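PDB 2FO3: ubiquitin-conjugating enzyme from Plasmodium vivax, which probably catalyses transfer of activated ubiquitin to protein substrates, this chain being the conjugating (UBC) domain of a longer E2 related to the UBE2W group. Local coordinates for residues A[55-60]-A[70-75]. Numbering follows the deposited sequence.
Sequences YKLKII and PIVYFL
Lys-58 and Tyr-73 form the central hydrogen-bonded pair of an antiparallel ladder, Lys-58 N donating to Tyr-73 O at 2.7 Å and Lys-58 O accepting from Tyr-73 N at 3.0 Å. Ile-60 and Ile-71 repeat this double exchange. At the other end only half of a pair survives: Leu-75 N reaches Lys-56 O in a nearly straight bond (2.7 Å, 172°), whereas Lys-56 N and Leu-75 O stand 5.2 Å apart and a water bridges them, accepting from Lys-56 N and apparently donating to Leu-75 O. Several carbonyls gain a CA-H...O contact as well, the shortest from Val-72 CA to Lys-58 O at 3.2 Å. On the face of Leu-57, Leu-57 CD1 stands over the centre of the Phe-74 ring, 3.4 Å from its centroid, a CH-pi contact, while Leu-57 CG meets Val-72 CG1. On the opposite face, Tyr-73 CG lies between the backbone N and the carbonyl carbon (chi1 64°), which brings the ring alongside the extended Lys-58 chain, with Lys-58 CB over the rim of one face and Ile-60 CD1 at its edge. The strands form a hairpin in the four-stranded antiparallel sheet of the UBC fold. Leu-57 and Ile-59 hydrogen-bond through their backbones to Val-40 and Trp-38 of strand 37-43, the Phe-74 backbone bonds to Gly-88, and helix 105-116 packs on Ile-59, Val-72 and Phe-74 through Ile-105, Leu-108 and Ile-112.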
ATOM      1  N   TYR A  55      -7.940  -4.083   7.122  1.00 30.60           N
ATOM      2  CA  TYR A  55      -7.225  -4.701   6.010  1.00 32.54           C
ATOM      3  C   TYR A  55      -5.741  -4.399   6.105  1.00 30.25           C
ATOM      4  O   TYR A  55      -5.332  -3.330   6.573  1.00 33.28           O
ATOM      5  CB  TYR A  55      -7.831  -4.282   4.638  1.00 31.92           C
ATOM      6  CG  TYR A  55      -9.272  -4.698   4.525  1.00 34.78           C
ATOM      7  CD1 TYR A  55      -9.615  -6.036   4.259  1.00 35.44           C
ATOM      8  CD2 TYR A  55     -10.308  -3.779   4.744  1.00 34.68           C
ATOM      9  CE1 TYR A  55     -10.958  -6.436   4.196  1.00 35.89           C
ATOM     10  CE2 TYR A  55     -11.647  -4.169   4.674  1.00 34.73           C
ATOM     11  CZ  TYR A  55     -11.955  -5.497   4.408  1.00 35.03           C
ATOM     12  OH  TYR A  55     -13.249  -5.882   4.335  1.00 36.88           O
ATOM     13  N   LYS A  56      -4.933  -5.349   5.671  1.00 29.42           N
ATOM     14  CA  LYS A  56      -3.491  -5.215   5.727  1.00 27.14           C
ATOM     15  C   LYS A  56      -2.893  -5.340   4.343  1.00 29.88           C
ATOM     16  O   LYS A  56      -3.177  -6.276   3.613  1.00 29.68           O
ATOM     17  CB  LYS A  56      -2.859  -6.199   6.715  1.00 32.76           C
ATOM     18  CG  LYS A  56      -3.028  -5.715   8.155  1.00 36.50           C
ATOM     19  CD  LYS A  56      -2.322  -6.566   9.151  1.00 39.64           C
ATOM     20  CE  LYS A  56      -2.463  -5.932  10.545  1.00 42.17           C
ATOM     21  NZ  LYS A  56      -1.955  -6.810  11.621  1.00 43.47           N
ATOM     22  N   LEU A  57      -2.052  -4.381   4.011  1.00 24.43           N
ATOM     23  CA  LEU A  57      -1.423  -4.290   2.699  1.00 27.38           C
ATOM     24  C   LEU A  57       0.062  -4.607   2.849  1.00 25.52           C
ATOM     25  O   LEU A  57       0.805  -3.934   3.627  1.00 28.06           O
ATOM     26  CB  LEU A  57      -1.618  -2.847   2.208  1.00 30.90           C
ATOM     27  CG  LEU A  57      -1.748  -2.340   0.790  1.00 36.66           C
ATOM     28  CD1 LEU A  57      -2.808  -3.085  -0.031  1.00 33.02           C
ATOM     29  CD2 LEU A  57      -2.084  -0.829   0.853  1.00 34.15           C
ATOM     30  N   LYS A  58       0.522  -5.608   2.120  1.00 21.30           N
ATOM     31  CA  LYS A  58       1.948  -5.936   2.129  1.00 22.39           C
ATOM     32  C   LYS A  58       2.643  -5.225   0.966  1.00 24.58           C
ATOM     33  O   LYS A  58       2.149  -5.250  -0.165  1.00 23.14           O
ATOM     34  CB  LYS A  58       2.192  -7.426   2.066  1.00 26.17           C
ATOM     35  CG  LYS A  58       3.675  -7.748   2.182  1.00 28.11           C
ATOM     36  CD  LYS A  58       3.881  -9.187   2.721  1.00 34.95           C
ATOM     37  CE  LYS A  58       5.168  -9.769   2.173  1.00 34.60           C
ATOM     38  NZ  LYS A  58       5.351 -11.220   2.623  1.00 38.75           N
ATOM     39  N   ILE A  59       3.769  -4.603   1.268  1.00 23.06           N
ATOM     40  CA  ILE A  59       4.529  -3.817   0.317  1.00 22.14           C
ATOM     41  C   ILE A  59       5.943  -4.350   0.224  1.00 25.10           C
ATOM     42  O   ILE A  59       6.665  -4.380   1.204  1.00 25.72           O
ATOM     43  CB  ILE A  59       4.523  -2.307   0.663  1.00 20.70           C
ATOM     44  CG1 ILE A  59       3.082  -1.749   0.668  1.00 21.89           C
ATOM     45  CG2 ILE A  59       5.378  -1.523  -0.365  1.00 20.42           C
ATOM     46  CD1 ILE A  59       2.977  -0.394   1.381  1.00 24.98           C
ATOM     47  N   ILE A  60       6.326  -4.811  -0.966  1.00 22.95           N
ATOM     48  CA  ILE A  60       7.677  -5.335  -1.169  1.00 22.29           C
ATOM     49  C   ILE A  60       8.453  -4.485  -2.137  1.00 25.40           C
ATOM     50  O   ILE A  60       8.036  -4.296  -3.299  1.00 24.50           O
ATOM     51  CB  ILE A  60       7.645  -6.800  -1.699  1.00 27.29           C
ATOM     52  CG1 ILE A  60       6.758  -7.682  -0.817  1.00 29.51           C
ATOM     53  CG2 ILE A  60       9.078  -7.365  -1.817  1.00 30.74           C
ATOM     54  CD1 ILE A  60       6.329  -8.959  -1.450  1.00 36.12           C
ATOM     55  N   PRO A  70       7.000  -0.883  -6.400  1.00 27.74           N
ATOM     56  CA  PRO A  70       6.934  -1.862  -5.312  1.00 27.15           C
ATOM     57  C   PRO A  70       5.857  -2.881  -5.667  1.00 24.71           C
ATOM     58  O   PRO A  70       4.952  -2.577  -6.474  1.00 24.36           O
ATOM     59  CB  PRO A  70       6.499  -1.016  -4.101  1.00 28.55           C
ATOM     60  CG  PRO A  70       5.764   0.155  -4.700  1.00 29.28           C
ATOM     61  CD  PRO A  70       6.456   0.443  -6.007  1.00 29.07           C
ATOM     62  N   ILE A  71       5.964  -4.085  -5.136  1.00 24.74           N
ATOM     63  CA  ILE A  71       4.870  -5.047  -5.275  1.00 27.41           C
ATOM     64  C   ILE A  71       3.948  -4.826  -4.063  1.00 26.53           C
ATOM     65  O   ILE A  71       4.430  -4.773  -2.900  1.00 25.48           O
ATOM     66  CB  ILE A  71       5.415  -6.488  -5.322  1.00 31.63           C
ATOM     67  CG1 ILE A  71       6.160  -6.720  -6.651  1.00 36.83           C
ATOM     68  CG2 ILE A  71       4.261  -7.500  -5.116  1.00 32.66           C
ATOM     69  CD1 ILE A  71       7.416  -7.574  -6.533  1.00 36.80           C
ATOM     70  N   VAL A  72       2.643  -4.672  -4.314  1.00 23.34           N
ATOM     71  CA  VAL A  72       1.669  -4.332  -3.230  1.00 27.04           C
ATOM     72  C   VAL A  72       0.435  -5.185  -3.367  1.00 32.85           C
ATOM     73  O   VAL A  72      -0.198  -5.216  -4.453  1.00 35.96           O
ATOM     74  CB  VAL A  72       1.258  -2.815  -3.271  1.00 27.79           C
ATOM     75  CG1 VAL A  72       0.274  -2.447  -2.145  1.00 30.71           C
ATOM     76  CG2 VAL A  72       2.447  -1.940  -3.165  1.00 25.95           C
ATOM     77  N   TYR A  73       0.077  -5.887  -2.290  1.00 26.37           N
ATOM     78  CA  TYR A  73      -1.135  -6.679  -2.289  1.00 28.88           C
ATOM     79  C   TYR A  73      -1.719  -6.806  -0.880  1.00 29.56           C
ATOM     80  O   TYR A  73      -0.993  -6.654   0.116  1.00 29.86           O
ATOM     81  CB  TYR A  73      -0.876  -8.062  -2.918  1.00 30.32           C
ATOM     82  CG  TYR A  73       0.098  -8.924  -2.155  1.00 29.79           C
ATOM     83  CD1 TYR A  73      -0.348  -9.821  -1.181  1.00 31.54           C
ATOM     84  CD2 TYR A  73       1.479  -8.828  -2.396  1.00 31.65           C
ATOM     85  CE1 TYR A  73       0.541 -10.599  -0.468  1.00 32.64           C
ATOM     86  CE2 TYR A  73       2.395  -9.629  -1.690  1.00 32.68           C
ATOM     87  CZ  TYR A  73       1.912 -10.510  -0.734  1.00 31.98           C
ATOM     88  OH  TYR A  73       2.793 -11.305  -0.045  1.00 34.48           O
ATOM     89  N   PHE A  74      -3.020  -7.088  -0.809  1.00 26.20           N
ATOM     90  CA  PHE A  74      -3.706  -7.246   0.482  1.00 27.34           C
ATOM     91  C   PHE A  74      -3.485  -8.621   1.093  1.00 30.82           C
ATOM     92  O   PHE A  74      -3.515  -9.648   0.386  1.00 28.55           O
ATOM     93  CB  PHE A  74      -5.189  -7.030   0.320  1.00 30.18           C
ATOM     94  CG  PHE A  74      -5.580  -5.593   0.170  1.00 31.34           C
ATOM     95  CD1 PHE A  74      -5.756  -4.783   1.309  1.00 31.56           C
ATOM     96  CD2 PHE A  74      -5.791  -5.040  -1.098  1.00 29.73           C
ATOM     97  CE1 PHE A  74      -6.133  -3.430   1.178  1.00 30.61           C
ATOM     98  CE2 PHE A  74      -6.165  -3.708  -1.236  1.00 31.61           C
ATOM     99  CZ  PHE A  74      -6.340  -2.899  -0.080  1.00 30.46           C
ATOM    100  N   LEU A  75      -3.262  -8.649   2.411  1.00 29.18           N
ATOM    101  CA  LEU A  75      -3.152  -9.913   3.123  1.00 30.23           C
ATOM    102  C   LEU A  75      -4.545 -10.492   3.257  1.00 26.68           C
ATOM    103  O   LEU A  75      -5.540  -9.795   3.004  1.00 30.01           O
ATOM    104  CB  LEU A  75      -2.449  -9.730   4.480  1.00 31.32           C
ATOM    105  CG  LEU A  75      -0.976  -9.283   4.388  1.00 30.71           C
ATOM    106  CD1 LEU A  75      -0.374  -9.161   5.768  1.00 30.30           C
ATOM    107  CD2 LEU A  75      -0.119 -10.215   3.504  1.00 32.53           C
TER
HETATM  108  O   HOH W   1      -6.196  -7.541   4.210  1.00 34.23           O